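Local coordinates for Crh-like protein 5 (Neosartorya fumigata, PDB 6IBU) that cleaves chitin and transfers it to 1,6-beta-glucan or to other chitin chains, cross-linking the polysaccharides of the fungal septa and cell wall, at residues K15-S20 with I221-P226; V75-A80 with Y212-K217; Q110-Y115 with T122-G127; G188-N193 with T205-G210. One frame throughout, in Å; residues are numbered along the deposited sequence.

Contact 1 of 4, residues K15-S20 with I221-P226; sequences KGLAAS and IENANP
Asn223 fastens the loop 15-20 to the end of strand 212-223, and it shows how one buried amide can tie several parts of the chain together. Its chi1 of -173° sets CG anti to the backbone N. From the amide, ND2 donates to Leu17 O at 2.9 Å. The bond lies in the carbonyl plane on a lone pair, although it is bent at the hydrogen (133°). ND2 also bonds to Tyr230 OH. The other end of the amide looks back to its own chain: OD1 takes the N-H of Asn225 at 3.0 Å and the backbone N of Phe69 besides. Both ends are therefore satisfied.

Leu17 O is just as busy. It receives the weak Ala19 N bond of an inverse gamma turn centred on Ala18, and Pro226 CA approaches it at 3.5 Å in a CA-H...O contact. The backbone adds Asn223 N to Ser20 O at 2.8 Å, with the donor above the carbonyl plane. Around these polar groups, Leu17 CD2 meets Ile221 CG2 at 3.8 Å, and the Pro226 ring lies against Ala19, its CB 3.5 Å from Ala19 O. Glu222 OE2 forms a salt bridge with Arg220.

The bond from Asn223 OD1 to the N-H two residues on makes an Asx turn, here closing off a strand of the GH16 beta-sandwich as the chain leaves the sheet.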
loop_
_atom_site.group_PDB
_atom_site.type_symbol
_atom_site.label_atom_id
_atom_site.label_comp_id
_atom_site.label_asym_id
_atom_site.label_seq_id
_atom_site.Cartn_x
_atom_site.Cartn_y
_atom_site.Cartn_z
ATOM N N LYS A 15 -1.971 -7.680 15.663
ATOM C CA LYS A 15 -3.004 -8.689 15.337
ATOM C C LYS A 15 -2.607 -9.353 14.021
ATOM O O LYS A 15 -2.278 -8.626 13.068
ATOM C CB LYS A 15 -4.375 -8.034 15.218
ATOM C CG LYS A 15 -5.502 -8.981 14.845
ATOM C CD LYS A 15 -6.875 -8.324 14.999
ATOM C CE LYS A 15 -8.032 -9.300 14.889
ATOM N NZ LYS A 15 -8.267 -10.028 16.160
ATOM N N GLY A 16 -2.652 -10.682 13.981
ATOM C CA GLY A 16 -2.187 -11.483 12.839
ATOM C C GLY A 16 -3.344 -11.965 11.993
ATOM O O GLY A 16 -4.445 -12.091 12.518
ATOM N N LEU A 17 -3.102 -12.212 10.714
ATOM C CA LEU A 17 -4.037 -12.960 9.859
ATOM C C LEU A 17 -3.778 -14.442 10.149
ATOM O O LEU A 17 -2.739 -14.981 9.687
ATOM C CB LEU A 17 -3.764 -12.583 8.405
ATOM C CG LEU A 17 -4.486 -13.410 7.359
ATOM C CD1 LEU A 17 -5.985 -13.260 7.518
ATOM C CD2 LEU A 17 -4.072 -12.995 5.967
ATOM N N ALA A 18 -4.642 -15.068 10.951
ATOM C CA ALA A 18 -4.478 -16.472 11.387
ATOM C C ALA A 18 -5.040 -17.394 10.302
ATOM O O ALA A 18 -5.844 -18.286 10.594
ATOM C CB ALA A 18 -5.126 -16.672 12.732
ATOM N N ALA A 19 -4.619 -17.165 9.068
ATOM C CA ALA A 19 -5.033 -17.944 7.885
ATOM C C ALA A 19 -3.926 -17.863 6.838
ATOM O O ALA A 19 -3.114 -16.928 6.893
ATOM C CB ALA A 19 -6.342 -17.417 7.358
ATOM N N SER A 20 -3.892 -18.813 5.915
ATOM C CA SER A 20 -2.884 -18.787 4.831
ATOM C C SER A 20 -3.392 -17.884 3.702
ATOM O O SER A 20 -2.560 -17.344 2.974
ATOM C CB SER A 20 -2.513 -20.174 4.383
ATOM O OG SER A 20 -3.512 -20.707 3.538
ATOM N N ILE A 221 -4.878 -11.591 -0.088
ATOM C CA ILE A 221 -3.630 -11.680 0.716
ATOM C C ILE A 221 -3.329 -13.148 1.006
ATOM O O ILE A 221 -4.228 -13.887 1.460
ATOM C CB ILE A 221 -3.723 -10.838 1.994
ATOM C CG1 ILE A 221 -3.771 -9.347 1.649
ATOM C CG2 ILE A 221 -2.573 -11.184 2.931
ATOM C CD1 ILE A 221 -4.052 -8.452 2.826
ATOM N N GLU A 222 -2.091 -13.547 0.751
ATOM C CA GLU A 222 -1.543 -14.864 1.163
ATOM C C GLU A 222 -0.539 -14.615 2.274
ATOM O O GLU A 222 0.336 -13.779 2.081
ATOM C CB GLU A 222 -0.866 -15.548 -0.007
ATOM C CG GLU A 222 -1.827 -15.870 -1.121
ATOM C CD GLU A 222 -1.185 -16.635 -2.260
ATOM O OE1 GLU A 222 0.065 -16.811 -2.222
ATOM O OE2 GLU A 222 -1.931 -17.061 -3.175
ATOM N N ASN A 223 -0.760 -15.215 3.431
ATOM C CA ASN A 223 0.122 -15.038 4.601
ATOM C C ASN A 223 1.040 -16.261 4.637
ATOM O O ASN A 223 0.531 -17.374 4.862
ATOM C CB ASN A 223 -0.679 -14.847 5.881
ATOM C CG ASN A 223 0.201 -14.489 7.059
ATOM O OD1 ASN A 223 1.426 -14.457 6.936
ATOM N ND2 ASN A 223 -0.420 -14.204 8.196
ATOM N N ALA A 224 2.332 -16.055 4.408
ATOM C CA ALA A 224 3.373 -17.109 4.424
ATOM C C ALA A 224 3.469 -17.703 5.838
ATOM O O ALA A 224 3.817 -18.889 5.958
ATOM C CB ALA A 224 4.706 -16.536 3.961
ATOM N N ASN A 225 3.167 -16.902 6.861
ATOM C CA ASN A 225 3.357 -17.268 8.291
ATOM C C ASN A 225 2.078 -16.983 9.074
ATOM O O ASN A 225 2.047 -16.135 9.956
ATOM C CB ASN A 225 4.576 -16.540 8.863
ATOM C CG ASN A 225 5.853 -17.029 8.208
ATOM O OD1 ASN A 225 6.379 -18.075 8.583
ATOM N ND2 ASN A 225 6.297 -16.348 7.160
ATOM N N PRO A 226 0.980 -17.720 8.832
ATOM C CA PRO A 226 -0.258 -17.466 9.553
ATOM C C PRO A 226 -0.028 -17.491 11.071
ATOM O O PRO A 226 0.668 -18.359 11.543
ATOM C CB PRO A 226 -1.149 -18.646 9.153
ATOM C CG PRO A 226 -0.581 -19.141 7.844
ATOM C CD PRO A 226 0.906 -18.898 7.951
#

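Contact 2 of 4, residues V75-A80 with Y212-K217; sequences VVMKAA and YTMYVK
Met77 opposite Val216 and Lys78 opposite Tyr215 define an antiparallel strand pairing, in which strand 71-78 lies beside strand 212-223 in one sheet of the GH16 sandwich. Lys78 and Tyr215 are the hydrogen-bonded pair: Lys78 N reaches Tyr215 O at 2.8 Å (164°), and Tyr215 N returns an equally short, straight bond to Lys78 O. Met77 and Val216 are the non-hydrogen-bonded pair, and Lys217 N to Val76 O, 3.0 Å, continues the ladder. Beyond Lys78 a water lies between Ala79 O and Thr213 O where the direct bonds stop.

The two faces differ. On that of Met77 and Val216, Met77 SD sits 3.6 Å from Met214 CE; Val75 CG1 meets Val216 CG1 at 3.7 Å. Ile89 and Leu183 of the facing sheet pack onto this layer. On the other face Lys78 and Tyr215 run side by side, the aliphatic Lys78 CE 3.8 Å from Tyr215 CD1, and Val76 CG1 touches Lys217 CG at 3.5 Å. Lys217 makes a cation-pi contact with Phe139.

Apolar, sulphur-rich contacts thus make up the side turned into the sandwich, whereas on the outer side lysines contribute their methylenes to the packing.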
loop_
_atom_site.group_PDB
_atom_site.type_symbol
_atom_site.label_atom_id
_atom_site.label_comp_id
_atom_site.label_asym_id
_atom_site.label_seq_id
_atom_site.Cartn_x
_atom_site.Cartn_y
_atom_site.Cartn_z
ATOM N N VAL A 75 -4.104 -6.682 -5.575
ATOM C CA VAL A 75 -5.216 -5.704 -5.525
ATOM C C VAL A 75 -5.686 -5.452 -6.951
ATOM O O VAL A 75 -4.861 -5.172 -7.803
ATOM C CB VAL A 75 -4.796 -4.409 -4.822
ATOM C CG1 VAL A 75 -5.964 -3.446 -4.731
ATOM C CG2 VAL A 75 -4.219 -4.693 -3.446
ATOM N N VAL A 76 -6.978 -5.596 -7.211
ATOM C CA VAL A 76 -7.560 -5.202 -8.530
ATOM C C VAL A 76 -8.084 -3.750 -8.364
ATOM O O VAL A 76 -8.931 -3.609 -7.487
ATOM C CB VAL A 76 -8.620 -6.238 -8.954
ATOM C CG1 VAL A 76 -9.354 -5.839 -10.222
ATOM C CG2 VAL A 76 -7.995 -7.616 -9.116
ATOM N N MET A 77 -7.517 -2.701 -9.053
ATOM C CA MET A 77 -7.691 -1.227 -8.877
ATOM C C MET A 77 -7.724 -0.583 -10.262
ATOM O O MET A 77 -7.209 -1.123 -11.305
ATOM C CB MET A 77 -6.584 -0.561 -8.032
ATOM C CG MET A 77 -6.582 0.951 -8.116
ATOM S SD MET A 77 -5.372 1.598 -7.072
ATOM C CE MET A 77 -3.879 1.231 -7.986
ATOM N N LYS A 78 -8.633 0.339 -10.268
ATOM C CA LYS A 78 -8.713 1.356 -11.304
ATOM C C LYS A 78 -8.406 2.661 -10.605
ATOM O O LYS A 78 -9.075 2.984 -9.658
ATOM C CB LYS A 78 -10.083 1.326 -11.975
ATOM C CG LYS A 78 -10.121 2.287 -13.151
ATOM C CD LYS A 78 -11.332 2.147 -14.011
ATOM C CE LYS A 78 -12.524 2.750 -13.290
ATOM N NZ LYS A 78 -13.422 3.509 -14.195
ATOM N N ALA A 79 -7.384 3.356 -11.040
ATOM C CA ALA A 79 -6.871 4.541 -10.327
ATOM C C ALA A 79 -7.793 5.736 -10.577
ATOM O O ALA A 79 -8.461 5.795 -11.603
ATOM C CB ALA A 79 -5.465 4.833 -10.760
ATOM N N ALA A 80 -7.826 6.657 -9.631
ATOM C CA ALA A 80 -8.538 7.934 -9.769
ATOM C C ALA A 80 -7.821 8.729 -10.847
ATOM O O ALA A 80 -6.597 8.701 -10.941
ATOM C CB ALA A 80 -8.569 8.656 -8.444
ATOM N N TYR A 212 -12.802 12.794 -8.008
ATOM C CA TYR A 212 -11.857 11.804 -8.557
ATOM C C TYR A 212 -11.963 10.553 -7.730
ATOM O O TYR A 212 -11.801 10.643 -6.509
ATOM C CB TYR A 212 -10.451 12.370 -8.524
ATOM C CG TYR A 212 -10.378 13.735 -9.142
ATOM C CD1 TYR A 212 -10.512 13.896 -10.509
ATOM C CD2 TYR A 212 -10.162 14.852 -8.357
ATOM C CE1 TYR A 212 -10.403 15.145 -11.088
ATOM C CE2 TYR A 212 -10.059 16.110 -8.918
ATOM C CZ TYR A 212 -10.191 16.249 -10.284
ATOM O OH TYR A 212 -10.109 17.487 -10.827
ATOM N N THR A 213 -12.252 9.437 -8.389
ATOM C CA THR A 213 -12.508 8.182 -7.650
ATOM C C THR A 213 -11.575 7.071 -8.116
ATOM O O THR A 213 -11.548 6.754 -9.310
ATOM C CB THR A 213 -13.980 7.775 -7.716
ATOM O OG1 THR A 213 -14.755 8.873 -7.226
ATOM C CG2 THR A 213 -14.230 6.543 -6.879
ATOM N N MET A 214 -10.879 6.475 -7.161
ATOM C CA MET A 214 -10.126 5.204 -7.327
ATOM C C MET A 214 -11.087 4.068 -6.950
ATOM O O MET A 214 -11.871 4.239 -6.014
ATOM C CB MET A 214 -8.878 5.237 -6.434
ATOM C CG MET A 214 -8.421 3.891 -5.875
ATOM S SD MET A 214 -7.103 4.144 -4.620
ATOM C CE MET A 214 -6.948 2.477 -4.001
ATOM N N TYR A 215 -11.064 2.972 -7.683
ATOM C CA TYR A 215 -11.913 1.788 -7.384
ATOM C C TYR A 215 -11.035 0.580 -7.097
ATOM O O TYR A 215 -10.138 0.265 -7.883
ATOM C CB TYR A 215 -12.846 1.472 -8.551
ATOM C CG TYR A 215 -13.821 2.574 -8.861
ATOM C CD1 TYR A 215 -13.474 3.598 -9.728
ATOM C CD2 TYR A 215 -15.111 2.565 -8.333
ATOM C CE1 TYR A 215 -14.372 4.604 -10.046
ATOM C CE2 TYR A 215 -16.024 3.563 -8.647
ATOM C CZ TYR A 215 -15.646 4.583 -9.507
ATOM O OH TYR A 215 -16.499 5.593 -9.823
ATOM N N VAL A 216 -11.331 -0.104 -6.007
ATOM C CA VAL A 216 -10.702 -1.418 -5.690
ATOM C C VAL A 216 -11.800 -2.478 -5.730
ATOM O O VAL A 216 -12.684 -2.435 -4.894
ATOM C CB VAL A 216 -9.968 -1.365 -4.338
ATOM C CG1 VAL A 216 -9.533 -2.763 -3.911
ATOM C CG2 VAL A 216 -8.787 -0.397 -4.396
ATOM N N LYS A 217 -11.777 -3.390 -6.686
ATOM C CA LYS A 217 -12.885 -4.370 -6.730
ATOM C C LYS A 217 -12.518 -5.619 -5.936
ATOM O O LYS A 217 -13.452 -6.210 -5.390
ATOM C CB LYS A 217 -13.501 -4.600 -8.110
ATOM C CG LYS A 217 -12.620 -4.961 -9.275
ATOM C CD LYS A 217 -13.368 -4.668 -10.581
ATOM C CE LYS A 217 -13.357 -5.828 -11.568
ATOM N NZ LYS A 217 -14.524 -5.782 -12.484
HETATM O O HOH W 1 -10.960 5.817 -11.942
#

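Contact 3 of 4, residues Q110-Y115 with T122-G127; sequences QVQTNY and TTYDRG
The ring of Tyr115 has Arg126 CB over one face, and the ring of Tyr124 has the end of the Gln112 side chain at its hydroxyl edge, so two tyrosines from the two segments are used in different ways. Over Tyr115, Arg126 CB is 4.2 Å from Tyr115 CD1 and the backbone of the same arginine runs close by, with Arg126 CA 3.7 Å from Tyr115 CE1. At the rim of Tyr124 the contact is tip to tip: the hydroxyl end of the tyrosine faces the end of the Gln112 side chain, their planes 37° apart. The Asn114 amide stands almost perpendicular to the same ring (84°), and its ND2 gives a weak hydrogen bond to Tyr124 OH, 3.4 Å long. Since Tyr124 is poorly ordered, the grip on its hydroxyl is probably loose.

Asn114 OD1 lies at the edge of the Arg126 guanidinium. That group is held by its own loop: the bend at chi3 (-84°) turns NE back, and NH1 donates to Thr123 O at 2.7 Å, with a weaker bond from NE to the same oxygen. Backbones meet through CA-H...O contacts, Asn114 CA to Arg126 O and Gly127 CA to Thr113 O, each 3.3 Å.

Strand 110-116 lies between strands 98-105 and 128-131 in its sheet. Gln112 comes near Glu102, the probable proton donor, and Asn114 near Glu98, the probable nucleophile, while Trp200 of helix 195-201 packs against both Gln112 and Tyr124.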
loop_
_atom_site.group_PDB
_atom_site.type_symbol
_atom_site.label_atom_id
_atom_site.label_comp_id
_atom_site.label_asym_id
_atom_site.label_seq_id
_atom_site.Cartn_x
_atom_site.Cartn_y
_atom_site.Cartn_z
ATOM N N GLN A 110 1.924 5.249 -16.589
ATOM C CA GLN A 110 2.833 4.631 -15.602
ATOM C C GLN A 110 2.130 4.442 -14.250
ATOM O O GLN A 110 1.056 5.049 -13.991
ATOM C CB GLN A 110 4.085 5.464 -15.384
ATOM C CG GLN A 110 4.671 6.108 -16.633
ATOM C CD GLN A 110 5.805 7.036 -16.243
ATOM O OE1 GLN A 110 6.972 6.763 -16.491
ATOM N NE2 GLN A 110 5.478 8.114 -15.555
ATOM N N VAL A 111 2.736 3.585 -13.436
ATOM C CA VAL A 111 2.524 3.504 -11.967
ATOM C C VAL A 111 3.910 3.586 -11.338
ATOM O O VAL A 111 4.877 3.135 -11.951
ATOM C CB VAL A 111 1.782 2.222 -11.548
ATOM C CG1 VAL A 111 0.365 2.210 -12.082
ATOM C CG2 VAL A 111 2.518 0.970 -11.995
ATOM N N GLN A 112 4.002 4.159 -10.153
ATOM C CA GLN A 112 5.300 4.208 -9.444
ATOM C C GLN A 112 5.361 3.028 -8.475
ATOM O O GLN A 112 4.353 2.702 -7.868
ATOM C CB GLN A 112 5.513 5.552 -8.761
ATOM C CG GLN A 112 6.973 5.730 -8.385
ATOM C CD GLN A 112 7.230 6.905 -7.486
ATOM O OE1 GLN A 112 8.220 7.608 -7.659
ATOM N NE2 GLN A 112 6.351 7.125 -6.526
ATOM N N THR A 113 6.508 2.379 -8.396
ATOM C CA THR A 113 6.778 1.353 -7.367
ATOM C C THR A 113 7.679 1.982 -6.323
ATOM O O THR A 113 8.461 2.852 -6.642
ATOM C CB THR A 113 7.379 0.064 -7.936
ATOM O OG1 THR A 113 8.614 0.350 -8.593
ATOM C CG2 THR A 113 6.432 -0.682 -8.858
ATOM N N ASN A 114 7.566 1.550 -5.097
ATOM C CA ASN A 114 8.382 2.156 -4.031
ATOM C C ASN A 114 8.533 1.224 -2.842
ATOM O O ASN A 114 7.702 0.337 -2.647
ATOM C CB ASN A 114 7.741 3.439 -3.548
ATOM C CG ASN A 114 8.732 4.566 -3.601
ATOM O OD1 ASN A 114 9.741 4.553 -2.905
ATOM N ND2 ASN A 114 8.461 5.510 -4.482
ATOM N N TYR A 115 9.558 1.463 -2.052
ATOM C CA TYR A 115 9.731 0.761 -0.767
ATOM C C TYR A 115 10.544 1.670 0.143
ATOM O O TYR A 115 11.259 2.546 -0.361
ATOM C CB TYR A 115 10.373 -0.606 -0.987
ATOM C CG TYR A 115 11.872 -0.562 -1.097
ATOM C CD1 TYR A 115 12.496 -0.274 -2.297
ATOM C CD2 TYR A 115 12.653 -0.763 0.022
ATOM C CE1 TYR A 115 13.873 -0.215 -2.384
ATOM C CE2 TYR A 115 14.035 -0.726 -0.045
ATOM C CZ TYR A 115 14.639 -0.459 -1.255
ATOM O OH TYR A 115 15.987 -0.401 -1.323
ATOM N N THR A 122 16.111 8.506 3.312
ATOM C CA THR A 122 17.399 9.197 3.060
ATOM C C THR A 122 17.719 9.307 1.560
ATOM O O THR A 122 17.926 10.449 1.128
ATOM C CB THR A 122 18.525 8.531 3.853
ATOM O OG1 THR A 122 19.495 9.563 3.982
ATOM C CG2 THR A 122 19.090 7.276 3.218
ATOM N N THR A 123 17.810 8.203 0.804
ATOM C CA THR A 123 18.063 8.241 -0.666
ATOM C C THR A 123 16.701 8.270 -1.378
ATOM O O THR A 123 15.672 8.355 -0.678
ATOM C CB THR A 123 18.956 7.083 -1.137
ATOM N N TYR A 124 16.697 8.233 -2.717
ATOM C CA TYR A 124 15.498 7.953 -3.552
ATOM C C TYR A 124 15.849 6.900 -4.613
ATOM O O TYR A 124 15.516 7.087 -5.809
ATOM C CB TYR A 124 14.929 9.224 -4.179
ATOM C CG TYR A 124 13.477 9.073 -4.553
ATOM C CD1 TYR A 124 13.097 8.434 -5.724
ATOM C CD2 TYR A 124 12.479 9.518 -3.697
ATOM C CE1 TYR A 124 11.765 8.279 -6.057
ATOM C CE2 TYR A 124 11.141 9.368 -4.013
ATOM C CZ TYR A 124 10.785 8.753 -5.199
ATOM O OH TYR A 124 9.465 8.611 -5.498
ATOM N N ASP A 125 16.506 5.824 -4.152
ATOM C CA ASP A 125 16.810 4.572 -4.899
ATOM C C ASP A 125 15.619 3.614 -4.743
ATOM O O ASP A 125 15.689 2.472 -5.246
ATOM C CB ASP A 125 18.118 3.972 -4.373
ATOM C CG ASP A 125 17.973 3.221 -3.054
ATOM O OD1 ASP A 125 17.601 2.033 -3.112
ATOM O OD2 ASP A 125 18.237 3.824 -1.974
ATOM N N ARG A 126 14.579 4.077 -4.047
ATOM C CA ARG A 126 13.419 3.298 -3.564
ATOM C C ARG A 126 12.331 3.297 -4.642
ATOM O O ARG A 126 11.612 2.324 -4.693
ATOM C CB ARG A 126 12.940 3.919 -2.250
ATOM C CG ARG A 126 14.046 4.046 -1.206
ATOM C CD ARG A 126 13.632 4.780 0.055
ATOM N NE ARG A 126 13.726 6.234 -0.076
ATOM C CZ ARG A 126 12.778 7.019 -0.602
ATOM N NH1 ARG A 126 12.962 8.327 -0.689
ATOM N NH2 ARG A 126 11.633 6.503 -1.018
ATOM N N GLY A 127 12.284 4.334 -5.488
ATOM C CA GLY A 127 11.206 4.607 -6.459
ATOM C C GLY A 127 11.600 4.254 -7.887
ATOM O O GLY A 127 12.695 4.633 -8.328
#

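Contact 4 of 4, residues G188-N193 with T205-G210; sequences GGDPSN and TDYSAG
Gly189 O accepts the N-H of Thr205 at 2.7 Å (164°), joining the two loops that flank helix 195-201; the first of them contains a type I beta turn, Asp190 to Asn193, combined with an Asx turn. The donor sits above the carbonyl plane, and Thr205 OG1 settles 3.5 Å from Gly189 CA, a close approach to a residue without a side chain.

Farther along, Tyr207 points its hydroxyl at Asp190. A water joins the two groups, 2.5 Å from Asp190 OD2 and 2.6 Å from Tyr207 OH, and the carboxylate stands 80° from the ring plane. Pro191 CD lies at the edge of the Tyr207 ring, 4.3 Å from Tyr207 CE2, while Thr205 CG2 lies over one face, offset toward the rim.

The next shell fixes these groups. Asp190 OD1 receives Ser192 N at 2.9 Å, closing the Asx turn, and also takes Gln56 NE2, so OD1 has two N-H partners, while OD2 takes the water. Thr205 OG1 bonds to Thr83 O, and Ala187, next to the chitin-binding Trp186, packs on both Thr205 and Tyr207. At the far end of the turn, Asn193 ND2 returns to Gly188 O at 2.8 Å, the oxygen lying close to the plane of the asparagine amide.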
loop_
_atom_site.group_PDB
_atom_site.type_symbol
_atom_site.label_atom_id
_atom_site.label_comp_id
_atom_site.label_asym_id
_atom_site.label_seq_id
_atom_site.Cartn_x
_atom_site.Cartn_y
_atom_site.Cartn_z
ATOM N N GLY A 188 -2.160 14.540 -3.702
ATOM C CA GLY A 188 -0.731 14.888 -3.639
ATOM C C GLY A 188 -0.558 16.338 -4.026
ATOM O O GLY A 188 0.359 16.982 -3.538
ATOM N N GLY A 189 -1.458 16.832 -4.874
ATOM C CA GLY A 189 -1.448 18.203 -5.390
ATOM C C GLY A 189 -2.292 19.160 -4.560
ATOM O O GLY A 189 -2.687 20.187 -5.104
ATOM N N ASP A 190 -2.593 18.830 -3.303
ATOM C CA ASP A 190 -3.191 19.756 -2.311
ATOM C C ASP A 190 -2.293 20.985 -2.236
ATOM O O ASP A 190 -1.091 20.834 -2.049
ATOM C CB ASP A 190 -3.288 19.050 -0.959
ATOM C CG ASP A 190 -4.070 19.786 0.112
ATOM O OD1 ASP A 190 -3.826 20.999 0.264
ATOM O OD2 ASP A 190 -4.866 19.103 0.834
ATOM N N PRO A 191 -2.817 22.220 -2.407
ATOM C CA PRO A 191 -1.989 23.425 -2.311
ATOM C C PRO A 191 -1.211 23.542 -0.988
ATOM O O PRO A 191 -0.134 24.094 -0.967
ATOM C CB PRO A 191 -2.993 24.575 -2.420
ATOM C CG PRO A 191 -4.196 23.983 -3.112
ATOM C CD PRO A 191 -4.217 22.523 -2.719
ATOM N N SER A 192 -1.750 22.965 0.083
ATOM C CA SER A 192 -1.119 22.970 1.423
ATOM C C SER A 192 0.062 21.993 1.490
ATOM O O SER A 192 0.734 21.980 2.523
ATOM C CB SER A 192 -2.134 22.683 2.488
ATOM O OG SER A 192 -2.141 21.307 2.822
ATOM N N ASN A 193 0.322 21.194 0.462
ATOM C CA ASN A 193 1.433 20.210 0.509
ATOM C C ASN A 193 2.740 20.906 0.146
ATOM O O ASN A 193 2.732 21.942 -0.517
ATOM C CB ASN A 193 1.181 19.026 -0.419
ATOM C CG ASN A 193 0.094 18.096 0.068
ATOM O OD1 ASN A 193 -0.376 18.202 1.197
ATOM N ND2 ASN A 193 -0.310 17.177 -0.791
ATOM N N THR A 205 -3.982 20.053 -7.452
ATOM C CA THR A 205 -5.290 19.378 -7.602
ATOM C C THR A 205 -6.365 20.451 -7.669
ATOM O O THR A 205 -6.302 21.360 -6.853
ATOM C CB THR A 205 -5.553 18.380 -6.475
ATOM O OG1 THR A 205 -4.577 17.359 -6.636
ATOM C CG2 THR A 205 -6.951 17.804 -6.530
ATOM N N ASP A 206 -7.273 20.324 -8.630
ATOM C CA ASP A 206 -8.455 21.198 -8.805
ATOM C C ASP A 206 -9.682 20.403 -8.344
ATOM O O ASP A 206 -10.243 19.676 -9.173
ATOM C CB ASP A 206 -8.580 21.653 -10.262
ATOM C CG ASP A 206 -9.736 22.614 -10.497
ATOM O OD1 ASP A 206 -9.923 23.501 -9.632
ATOM O OD2 ASP A 206 -10.424 22.482 -11.542
ATOM N N TYR A 207 -10.063 20.532 -7.072
ATOM C CA TYR A 207 -11.146 19.730 -6.448
ATOM C C TYR A 207 -12.477 19.954 -7.151
ATOM O O TYR A 207 -13.240 18.996 -7.301
ATOM C CB TYR A 207 -11.285 20.074 -4.974
ATOM C CG TYR A 207 -10.035 19.771 -4.205
ATOM C CD1 TYR A 207 -9.730 18.482 -3.822
ATOM C CD2 TYR A 207 -9.159 20.783 -3.877
ATOM C CE1 TYR A 207 -8.577 18.206 -3.105
ATOM C CE2 TYR A 207 -8.005 20.529 -3.162
ATOM C CZ TYR A 207 -7.709 19.233 -2.795
ATOM O OH TYR A 207 -6.569 19.012 -2.096
ATOM N N SER A 208 -12.737 21.181 -7.589
ATOM C CA SER A 208 -14.023 21.558 -8.221
ATOM C C SER A 208 -14.195 20.806 -9.552
ATOM O O SER A 208 -15.350 20.500 -9.901
ATOM C CB SER A 208 -14.110 23.060 -8.343
ATOM O OG SER A 208 -12.814 23.670 -8.336
ATOM N N ALA A 209 -13.094 20.454 -10.240
ATOM C CA ALA A 209 -13.123 19.723 -11.531
ATOM C C ALA A 209 -13.290 18.223 -11.271
ATOM O O ALA A 209 -13.346 17.447 -12.252
ATOM C CB ALA A 209 -11.869 20.009 -12.316
ATOM N N GLY A 210 -13.413 17.839 -9.996
ATOM C CA GLY A 210 -13.625 16.455 -9.549
ATOM C C GLY A 210 -15.067 15.973 -9.762
ATOM O O GLY A 210 -15.767 16.432 -10.665
HETATM O O HOH W 2 -6.588 17.451 0.026
#

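All four contacts belong to the GH16 catalytic part of a longer protein. Contact 1 joins the chain's beginning to the end of strand 212-223 and spans the other three in sequence; contact 2 uses the earlier half of that strand, the centres of contacts 1 and 2 about 24 Å apart, and in turn spans contacts 3 and 4, which follow one another. Contact 3 belongs to the facing sheet and comes closest to the probable catalytic glutamates, whereas contact 4, about 23 Å from it between centres, frames helix 195-201, which carries the chitin-binding Thr197. Contacts 2 and 4 touch through a probable hydrogen bond from Tyr212 OH to Asp206 O. Two facing sheets result, chitin-contacting Arg182 and Trp186 lying on strand 179-187.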